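Local coordinates for A rubisco-like protein (PDB 3NWR) that is of unknown reaction but shares the two-domain architecture of the rubisco large chain and probably acts as a lyase, at residues L15-L20 and L96-A101; V33-Q38 and S57-L62; P207-V212 and A247-R252; M231-I236 and G255-A260. One frame throughout, in Å; residues are numbered along the deposited sequence.

How the interactions relate
Interactions 1 and 2 belong to the N-terminal domain and touch each other: the first is a buried strand pairing, the second a partly buried helix-to-strand contact, and they share a sheet through neighbouring strands 89-99 and 60-70. Interactions 3 and 4, both buried as well, lie in the catalytic barrel with centres 9 Å apart; strand 233-235 lies in the chain between the two helices that pack in interaction 3. Backbone hydrogen bonds run through interactions 1 and 4, interaction 2 rests a guanidinium on a helix, and interaction 3 is apolar. About 35 Å separates the centres of interactions 1 and 4.

Interaction 1: L15-L20 and L96-A101; sequences LEADYL and LSFPLA
Leu15 and Ala17 pair with Phe98 and Leu96 in the antiparallel sheet of the rubisco-type N-terminal domain, which has a ferredoxin-like strand order. Phe98 N donates to Leu15 O over 2.9 Å in a bond almost straight at the hydrogen (172°), and Leu96 N reaches Ala17 O at 2.8 Å; Leu15 N and Ala17 N return the bonds to Phe98 O and Leu96 O. Between these two hydrogen-bonded pairs, Glu16 and Ser97 form a non-hydrogen-bonded one. A water joins their side chains, donating to Glu16 OE2 and lying 2.8 Å from Ser97 OG, while Arg133 takes Glu16 OE1. The other face is mainly apolar. CG of Leu15 stands between the backbone N and the carbonyl carbon (chi1 62°). Beyond it, Leu15 CD1 lies 3.9 Å from Phe98 CD1, and Leu15 CD2 3.6 Å from Leu100 CD2. Ala17 CB meets the edge of the Phe98 ring. Tyr19 crosses Leu96 at about a right angle, CE2 coming 3.8 Å from Leu96 CD1, and its hydroxyl bonds to Val114 O. Helix 107-114 covers this face through Leu110, Thr113 and Val114, while strands 60-70 and 126-133 flank the pair on opposite sides.

Interaction 2: V33-Q38 and S57-L62; sequences VMAGEQ and SRASVL
Arg58 reaches Gly36 by setting CG anti to the backbone N (chi1 178°) and then turning the chain at chi2 (58°), which swings CD round; a second bend at chi3 follows. The outcome is a guanidinium laid flat against the last turn of helix 27-37. Gly36 CA stands 3.6 Å above the plane, over its centre, and the carbonyl carbon of Ala35 lies over the same face. Because glycine carries no side chain, the flat group meets the main chain directly. Its amino groups have other partners: NH1 donates to Ala59 O over 2.9 Å, with the acceptor almost in the guanidinium plane, and NH2 makes a salt bridge with Asp32 one turn earlier in the helix. These bonds fix the rotation of the group. Ala35 fills the space beside it, with CB 3.6 Å from Arg58 NH1, 4.2 Å from Ala59 CB and 4.2 Å from Val61 CG2. Ala59 CB answers by resting 3.6 Å from Ala35 O. That carbonyl is not left to methyl contact alone, since Ser39 OG bonds to it and also to Ala59 N, tying the helix to the approach of the strand. The contact thus seats the helix of the first beta-alpha-beta crossover of a ferredoxin-like domain against strand 60-70, at the margin of its sheet. The guanidinium can pack flat on the main chain while its N-H groups are used by Ala59 O and by Asp32, whose carboxylate probably offsets much of its charge.

Interaction 3: P207-V212 and A247-R252; sequences PLAERV and AELVER
Leu249 points from its helix toward the opposite one and meets it with a single methyl. CG stands anti to the backbone N (chi1 174°), and beyond it CD2 comes over Ala209, 3.6 Å from Ala209 CA; Ala209 CB, Val212 CB and Leu208 CD1 also touch this methyl. Next to it, Val212 and Val250 cross at about a right angle, Val212 CG2 coming 3.9 Å from Val250 CG2, while Val212 CG1 lies 4.0 Å from Val250 CA. The two helices run nearly parallel in the same sense, 16° apart with axes 10.2 Å from each other, as expected of consecutive helices on the outside of a TIM barrel. Strand 233-235 comes between them in the chain, and its Phe234 touches both Val212 and Val250 from the barrel side. No hydrogen bond passes between the segments. Toward the surface, the Arg252 guanidinium folds back along its own helix, with Leu249 CA and Glu248 O over one of its faces, both offset toward the rim, and Arg252 NH1 makes a long salt bridge of 3.7 Å with Glu248 OE1.

Interaction 4: M231-I236 and G255-A260; sequences MVAFNI and GSCVMA
Phe234 and Asn235 run parallel to Val258 and Met259, the strand axes diverging by 40°, in a pairing carried by two hydrogen bonds: Met259 N to Phe234 O at 2.8 Å and Ile236 N to Met259 O at 3.0 Å. The first bond is straight at its hydrogen, yet its donor sits 43° out of the carbonyl plane. These are the two strands of a beta-alpha-beta unit of the TIM barrel, connected by helix 240-252. On one face Ala233 CB lies 3.6 Å from Cys257 SG, and the extended Met259 chain carries CE to 4.0 Å from Asn235 CG. Asn235 OD1, close to Met259 O but not bonded to it, bonds to Thr237 OG1, and Asn235 N to OD2 of Asp196, next in sequence to the carboxylated Lys195; in rubisco such a modified lysine helps bind magnesium. On the other face, toward the helices, Ile236 CG1 stands between the backbone N and the carbonyl carbon (chi1 64°), and CD1 beyond it comes 3.6 Å from Val258 CB. Val232 CG1 lies over the centre of the Phe234 ring. At the start of the strands Met231 CG meets Cys257 CB. Here the strands part, and a water crosses between them, donating to Val232 O at 2.6 Å and accepting from Ser256 N at 2.9 Å.

Interaction 1: L15-L20 and L96-A101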
# COMPACT_ATOMS: atom_id res chain seq x y z
N LEU A 15 4.97 -16.50 -14.64
CA LEU A 15 4.95 -16.65 -13.20
C LEU A 15 3.56 -17.16 -12.81
O LEU A 15 2.62 -17.10 -13.61
CB LEU A 15 5.29 -15.33 -12.48
CG LEU A 15 4.33 -14.16 -12.72
CD1 LEU A 15 3.08 -14.25 -11.85
CD2 LEU A 15 5.07 -12.85 -12.47
N GLU A 16 3.44 -17.67 -11.60
CA GLU A 16 2.16 -18.14 -11.12
C GLU A 16 1.73 -17.42 -9.84
O GLU A 16 2.55 -17.05 -9.01
CB GLU A 16 2.18 -19.65 -10.90
CG GLU A 16 2.36 -20.39 -12.21
CD GLU A 16 2.44 -21.89 -12.04
OE1 GLU A 16 2.27 -22.38 -10.89
OE2 GLU A 16 2.67 -22.57 -13.05
N ALA A 17 0.42 -17.24 -9.71
CA ALA A 17 -0.15 -16.59 -8.54
C ALA A 17 -1.34 -17.40 -8.06
O ALA A 17 -2.21 -17.75 -8.86
CB ALA A 17 -0.58 -15.17 -8.89
N ASP A 18 -1.38 -17.71 -6.77
CA ASP A 18 -2.48 -18.46 -6.17
C ASP A 18 -3.40 -17.51 -5.43
O ASP A 18 -2.92 -16.61 -4.73
CB ASP A 18 -1.96 -19.51 -5.18
CG ASP A 18 -1.20 -20.64 -5.84
OD1 ASP A 18 -1.20 -20.74 -7.08
OD2 ASP A 18 -0.61 -21.45 -5.10
N TYR A 19 -4.71 -17.71 -5.56
CA TYR A 19 -5.71 -16.90 -4.86
C TYR A 19 -6.74 -17.76 -4.15
O TYR A 19 -6.96 -18.91 -4.52
CB TYR A 19 -6.48 -16.01 -5.85
CG TYR A 19 -5.61 -15.11 -6.67
CD1 TYR A 19 -5.43 -13.78 -6.31
CD2 TYR A 19 -4.98 -15.58 -7.81
CE1 TYR A 19 -4.63 -12.95 -7.08
CE2 TYR A 19 -4.18 -14.76 -8.58
CZ TYR A 19 -4.00 -13.45 -8.20
OH TYR A 19 -3.20 -12.63 -8.96
N LEU A 20 -7.35 -17.17 -3.13
CA LEU A 20 -8.60 -17.68 -2.58
C LEU A 20 -9.68 -16.71 -3.03
O LEU A 20 -9.60 -15.52 -2.73
CB LEU A 20 -8.53 -17.73 -1.05
CG LEU A 20 -9.87 -17.88 -0.32
CD1 LEU A 20 -10.45 -19.27 -0.55
CD2 LEU A 20 -9.71 -17.61 1.17
N LEU A 96 -3.39 -18.74 -11.20
CA LEU A 96 -3.27 -18.08 -12.49
C LEU A 96 -1.84 -18.13 -13.00
O LEU A 96 -0.89 -18.06 -12.21
CB LEU A 96 -3.73 -16.62 -12.42
CG LEU A 96 -5.17 -16.38 -11.96
CD1 LEU A 96 -5.51 -14.89 -12.09
CD2 LEU A 96 -6.13 -17.22 -12.76
N SER A 97 -1.69 -18.24 -14.31
CA SER A 97 -0.38 -18.19 -14.96
C SER A 97 -0.30 -16.92 -15.80
O SER A 97 -1.15 -16.69 -16.66
CB SER A 97 -0.18 -19.42 -15.85
OG SER A 97 1.08 -19.39 -16.50
N PHE A 98 0.71 -16.09 -15.54
CA PHE A 98 0.88 -14.82 -16.23
C PHE A 98 2.12 -14.83 -17.12
O PHE A 98 3.19 -15.22 -16.67
CB PHE A 98 1.07 -13.69 -15.21
CG PHE A 98 -0.20 -13.26 -14.52
CD1 PHE A 98 -0.55 -13.79 -13.28
CD2 PHE A 98 -1.03 -12.32 -15.11
CE1 PHE A 98 -1.72 -13.38 -12.65
CE2 PHE A 98 -2.20 -11.91 -14.48
CZ PHE A 98 -2.55 -12.44 -13.26
N PRO A 99 1.98 -14.38 -18.38
CA PRO A 99 3.17 -14.27 -19.24
C PRO A 99 4.08 -13.12 -18.80
O PRO A 99 3.63 -11.98 -18.70
CB PRO A 99 2.58 -13.97 -20.63
CG PRO A 99 1.12 -14.25 -20.53
CD PRO A 99 0.75 -14.03 -19.09
N LEU A 100 5.35 -13.43 -18.56
CA LEU A 100 6.30 -12.42 -18.10
C LEU A 100 6.46 -11.27 -19.08
O LEU A 100 6.74 -10.14 -18.69
CB LEU A 100 7.66 -13.06 -17.82
CG LEU A 100 7.64 -14.13 -16.73
CD1 LEU A 100 9.04 -14.69 -16.48
CD2 LEU A 100 7.05 -13.57 -15.44
N ALA A 101 6.30 -11.56 -20.37
CA ALA A 101 6.44 -10.52 -21.38
C ALA A 101 5.44 -9.37 -21.19
O ALA A 101 5.68 -8.26 -21.64
CB ALA A 101 6.30 -11.13 -22.78
O HOH W 1 2.88 -21.29 -15.64

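Interaction 2: V33-Q38 and S57-L62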
# COMPACT_ATOMS: atom_id res chain seq x y z
N VAL A 33 -12.41 -14.51 -15.65
CA VAL A 33 -12.60 -13.07 -15.64
C VAL A 33 -11.36 -12.40 -15.03
O VAL A 33 -10.82 -11.45 -15.60
CB VAL A 33 -13.85 -12.66 -14.85
CG1 VAL A 33 -13.82 -11.16 -14.55
CG2 VAL A 33 -15.11 -13.02 -15.62
N MET A 34 -10.90 -12.92 -13.90
CA MET A 34 -9.69 -12.41 -13.27
C MET A 34 -8.48 -12.48 -14.20
O MET A 34 -7.74 -11.51 -14.36
CB MET A 34 -9.39 -13.19 -11.98
CG MET A 34 -10.49 -13.07 -10.96
SD MET A 34 -10.18 -14.14 -9.53
CE MET A 34 -8.63 -13.42 -8.98
N ALA A 35 -8.29 -13.64 -14.82
CA ALA A 35 -7.17 -13.84 -15.73
C ALA A 35 -7.22 -12.84 -16.89
O ALA A 35 -6.20 -12.24 -17.26
CB ALA A 35 -7.17 -15.27 -16.26
N GLY A 36 -8.41 -12.66 -17.46
CA GLY A 36 -8.58 -11.78 -18.59
C GLY A 36 -8.38 -10.33 -18.22
O GLY A 36 -7.68 -9.58 -18.92
N GLU A 37 -8.99 -9.91 -17.12
CA GLU A 37 -8.92 -8.52 -16.70
C GLU A 37 -7.51 -8.08 -16.37
O GLU A 37 -7.14 -6.93 -16.61
CB GLU A 37 -9.85 -8.27 -15.51
CG GLU A 37 -11.31 -8.28 -15.90
CD GLU A 37 -11.62 -7.19 -16.91
OE1 GLU A 37 -11.50 -6.00 -16.54
OE2 GLU A 37 -11.95 -7.52 -18.07
N GLN A 38 -6.70 -9.00 -15.85
CA GLN A 38 -5.33 -8.68 -15.44
C GLN A 38 -4.33 -8.91 -16.57
O GLN A 38 -3.12 -8.80 -16.37
CB GLN A 38 -4.93 -9.49 -14.21
CG GLN A 38 -5.79 -9.21 -12.97
CD GLN A 38 -5.94 -7.72 -12.68
OE1 GLN A 38 -7.01 -7.15 -12.89
NE2 GLN A 38 -4.88 -7.10 -12.20
N SER A 57 0.02 -13.00 -24.58
CA SER A 57 -0.39 -12.00 -23.59
C SER A 57 -1.55 -12.39 -22.68
O SER A 57 -1.82 -11.69 -21.71
CB SER A 57 -0.73 -10.69 -24.29
OG SER A 57 -1.90 -10.82 -25.08
N ARG A 58 -2.26 -13.46 -23.00
CA ARG A 58 -3.43 -13.81 -22.19
C ARG A 58 -3.04 -14.73 -21.03
O ARG A 58 -2.46 -15.80 -21.24
CB ARG A 58 -4.52 -14.44 -23.07
CG ARG A 58 -5.78 -14.90 -22.34
CD ARG A 58 -6.45 -13.77 -21.58
NE ARG A 58 -7.90 -13.91 -21.50
CZ ARG A 58 -8.55 -14.73 -20.68
NH1 ARG A 58 -7.87 -15.51 -19.83
NH2 ARG A 58 -9.87 -14.77 -20.70
N ALA A 59 -3.31 -14.28 -19.81
CA ALA A 59 -3.10 -15.12 -18.63
C ALA A 59 -4.10 -16.28 -18.65
O ALA A 59 -5.16 -16.19 -19.26
CB ALA A 59 -3.26 -14.31 -17.35
N SER A 60 -3.76 -17.38 -17.98
CA SER A 60 -4.66 -18.52 -17.96
C SER A 60 -4.86 -19.08 -16.56
O SER A 60 -4.04 -18.86 -15.66
CB SER A 60 -4.15 -19.62 -18.89
OG SER A 60 -2.86 -20.04 -18.49
N VAL A 61 -5.95 -19.81 -16.39
CA VAL A 61 -6.27 -20.45 -15.12
C VAL A 61 -5.70 -21.87 -15.16
O VAL A 61 -6.10 -22.68 -16.00
CB VAL A 61 -7.78 -20.50 -14.90
CG1 VAL A 61 -8.09 -21.17 -13.57
CG2 VAL A 61 -8.38 -19.10 -14.95
N LEU A 62 -4.76 -22.16 -14.27
CA LEU A 62 -4.08 -23.46 -14.27
C LEU A 62 -4.74 -24.44 -13.32
O LEU A 62 -4.68 -25.65 -13.53
CB LEU A 62 -2.61 -23.31 -13.89
CG LEU A 62 -1.67 -22.58 -14.84
CD1 LEU A 62 -0.24 -22.66 -14.34
CD2 LEU A 62 -1.79 -23.13 -16.26

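Interaction 3: P207-V212 and A247-R252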
# COMPACT_ATOMS: atom_id res chain seq x y z
N PRO A 207 15.14 15.85 14.81
CA PRO A 207 15.25 15.71 13.36
C PRO A 207 16.29 14.67 13.00
O PRO A 207 17.30 14.50 13.69
CB PRO A 207 15.71 17.11 12.91
CG PRO A 207 15.18 18.02 13.97
CD PRO A 207 15.32 17.25 15.25
N LEU A 208 16.02 13.97 11.91
CA LEU A 208 16.85 12.87 11.46
C LEU A 208 18.34 13.21 11.51
O LEU A 208 19.14 12.46 12.08
CB LEU A 208 16.43 12.47 10.05
CG LEU A 208 16.99 11.21 9.41
CD1 LEU A 208 18.42 11.42 8.94
CD2 LEU A 208 16.87 10.02 10.35
N ALA A 209 18.71 14.36 10.94
CA ALA A 209 20.11 14.74 10.87
C ALA A 209 20.76 14.81 12.26
O ALA A 209 21.78 14.17 12.51
CB ALA A 209 20.28 16.05 10.13
N GLU A 210 20.14 15.56 13.17
CA GLU A 210 20.66 15.69 14.53
C GLU A 210 20.66 14.36 15.26
O GLU A 210 21.60 14.04 15.99
CB GLU A 210 19.82 16.68 15.34
CG GLU A 210 19.77 18.09 14.81
CD GLU A 210 18.87 18.98 15.65
OE1 GLU A 210 18.74 18.71 16.87
OE2 GLU A 210 18.30 19.94 15.10
N ARG A 211 19.60 13.58 15.08
CA ARG A 211 19.48 12.31 15.78
C ARG A 211 20.57 11.33 15.34
O ARG A 211 21.19 10.67 16.17
CB ARG A 211 18.08 11.72 15.56
CG ARG A 211 17.76 10.54 16.47
CD ARG A 211 16.30 10.14 16.39
NE ARG A 211 15.99 9.31 15.23
CZ ARG A 211 15.36 9.74 14.14
NH1 ARG A 211 15.00 11.02 14.02
NH2 ARG A 211 15.12 8.90 13.14
N VAL A 212 20.80 11.24 14.03
CA VAL A 212 21.83 10.33 13.52
C VAL A 212 23.21 10.72 14.05
O VAL A 212 23.96 9.87 14.52
CB VAL A 212 21.86 10.29 11.98
CG1 VAL A 212 23.09 9.53 11.48
CG2 VAL A 212 20.58 9.65 11.43
N ALA A 247 20.16 8.48 3.96
CA ALA A 247 20.98 7.28 3.92
C ALA A 247 22.46 7.62 3.75
O ALA A 247 23.33 6.98 4.35
CB ALA A 247 20.50 6.34 2.80
N GLU A 248 22.74 8.64 2.94
CA GLU A 248 24.12 9.11 2.78
C GLU A 248 24.67 9.60 4.12
O GLU A 248 25.82 9.29 4.47
CB GLU A 248 24.19 10.24 1.76
CG GLU A 248 23.90 9.83 0.33
CD GLU A 248 23.99 11.01 -0.62
OE1 GLU A 248 24.77 11.95 -0.32
OE2 GLU A 248 23.29 11.00 -1.65
N LEU A 249 23.87 10.34 4.87
CA LEU A 249 24.30 10.82 6.18
C LEU A 249 24.57 9.66 7.15
O LEU A 249 25.58 9.65 7.84
CB LEU A 249 23.27 11.77 6.79
CG LEU A 249 23.60 12.20 8.23
CD1 LEU A 249 24.88 13.05 8.26
CD2 LEU A 249 22.44 12.95 8.86
N VAL A 250 23.66 8.69 7.19
CA VAL A 250 23.86 7.55 8.07
C VAL A 250 25.19 6.87 7.75
O VAL A 250 25.95 6.54 8.66
CB VAL A 250 22.67 6.54 8.00
CG1 VAL A 250 22.99 5.26 8.78
CG2 VAL A 250 21.41 7.18 8.57
N GLU A 251 25.48 6.69 6.47
CA GLU A 251 26.74 6.07 6.07
C GLU A 251 27.94 6.92 6.49
O GLU A 251 28.93 6.39 7.02
CB GLU A 251 26.78 5.79 4.57
CG GLU A 251 28.08 5.15 4.11
CD GLU A 251 28.08 4.79 2.64
OE1 GLU A 251 27.07 5.05 1.95
OE2 GLU A 251 29.11 4.26 2.17
N ARG A 252 27.86 8.22 6.24
CA ARG A 252 28.97 9.12 6.58
C ARG A 252 29.27 9.10 8.08
O ARG A 252 30.43 9.24 8.50
CB ARG A 252 28.66 10.54 6.12
CG ARG A 252 28.88 10.77 4.64
CD ARG A 252 28.96 12.26 4.32
NE ARG A 252 27.78 12.99 4.76
CZ ARG A 252 26.66 13.09 4.05
NH1 ARG A 252 26.57 12.52 2.86
NH2 ARG A 252 25.63 13.78 4.52

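Interaction 4: M231-I236 and G255-A260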
# COMPACT_ATOMS: atom_id res chain seq x y z
N MET A 231 24.21 -2.37 15.85
CA MET A 231 23.54 -1.89 14.65
C MET A 231 22.32 -1.06 15.01
O MET A 231 21.42 -1.52 15.72
CB MET A 231 23.12 -3.08 13.78
CG MET A 231 22.27 -2.68 12.57
SD MET A 231 21.92 -4.06 11.47
CE MET A 231 23.57 -4.45 10.86
N VAL A 232 22.28 0.18 14.52
CA VAL A 232 21.13 1.04 14.75
C VAL A 232 20.38 1.22 13.44
O VAL A 232 20.93 1.69 12.44
CB VAL A 232 21.54 2.42 15.31
CG1 VAL A 232 20.29 3.32 15.47
CG2 VAL A 232 22.26 2.27 16.64
N ALA A 233 19.11 0.81 13.45
CA ALA A 233 18.26 1.01 12.29
C ALA A 233 17.59 2.36 12.43
O ALA A 233 16.59 2.51 13.13
CB ALA A 233 17.22 -0.11 12.19
N PHE A 234 18.18 3.37 11.79
CA PHE A 234 17.59 4.70 11.76
C PHE A 234 16.43 4.72 10.79
O PHE A 234 16.59 4.33 9.62
CB PHE A 234 18.63 5.73 11.31
CG PHE A 234 19.73 5.94 12.30
CD1 PHE A 234 19.50 6.67 13.46
CD2 PHE A 234 20.98 5.38 12.09
CE1 PHE A 234 20.53 6.87 14.39
CE2 PHE A 234 22.01 5.57 13.02
CZ PHE A 234 21.78 6.31 14.17
N ASN A 235 15.28 5.19 11.26
CA ASN A 235 14.11 5.30 10.39
C ASN A 235 14.22 6.52 9.48
O ASN A 235 14.01 7.66 9.91
CB ASN A 235 12.83 5.36 11.23
CG ASN A 235 11.59 5.36 10.36
OD1 ASN A 235 11.66 5.12 9.16
ND2 ASN A 235 10.43 5.60 10.98
N ILE A 236 14.56 6.28 8.22
CA ILE A 236 14.77 7.36 7.27
C ILE A 236 13.57 7.58 6.35
O ILE A 236 13.63 8.40 5.43
CB ILE A 236 16.02 7.13 6.39
CG1 ILE A 236 15.83 5.89 5.51
CG2 ILE A 236 17.28 7.03 7.26
CD1 ILE A 236 16.90 5.73 4.42
N GLY A 255 27.21 4.56 10.28
CA GLY A 255 26.10 3.64 10.49
C GLY A 255 26.18 2.43 9.58
O GLY A 255 27.01 2.37 8.67
N SER A 256 25.31 1.46 9.82
CA SER A 256 25.32 0.23 9.04
C SER A 256 23.94 -0.14 8.51
O SER A 256 23.81 -1.09 7.74
CB SER A 256 25.85 -0.93 9.88
OG SER A 256 25.04 -1.12 11.03
N CYS A 257 22.92 0.61 8.92
CA CYS A 257 21.56 0.18 8.66
C CYS A 257 20.61 1.38 8.57
O CYS A 257 20.74 2.33 9.34
CB CYS A 257 21.11 -0.76 9.79
SG CYS A 257 19.42 -1.42 9.63
N VAL A 258 19.67 1.31 7.63
CA VAL A 258 18.53 2.22 7.59
C VAL A 258 17.23 1.43 7.56
O VAL A 258 17.16 0.34 6.98
CB VAL A 258 18.59 3.18 6.39
CG1 VAL A 258 19.76 4.16 6.56
CG2 VAL A 258 18.72 2.41 5.09
N MET A 259 16.21 1.99 8.19
CA MET A 259 14.88 1.39 8.25
C MET A 259 13.93 2.24 7.40
O MET A 259 14.09 3.45 7.32
CB MET A 259 14.42 1.39 9.70
CG MET A 259 12.92 1.29 9.93
SD MET A 259 12.66 1.41 11.72
CE MET A 259 10.90 1.73 11.76
N ALA A 260 12.96 1.59 6.77
CA ALA A 260 11.95 2.29 5.98
C ALA A 260 10.59 1.63 6.14
O ALA A 260 10.50 0.41 6.21
CB ALA A 260 12.35 2.33 4.49
O HOH W 2 23.21 2.62 11.51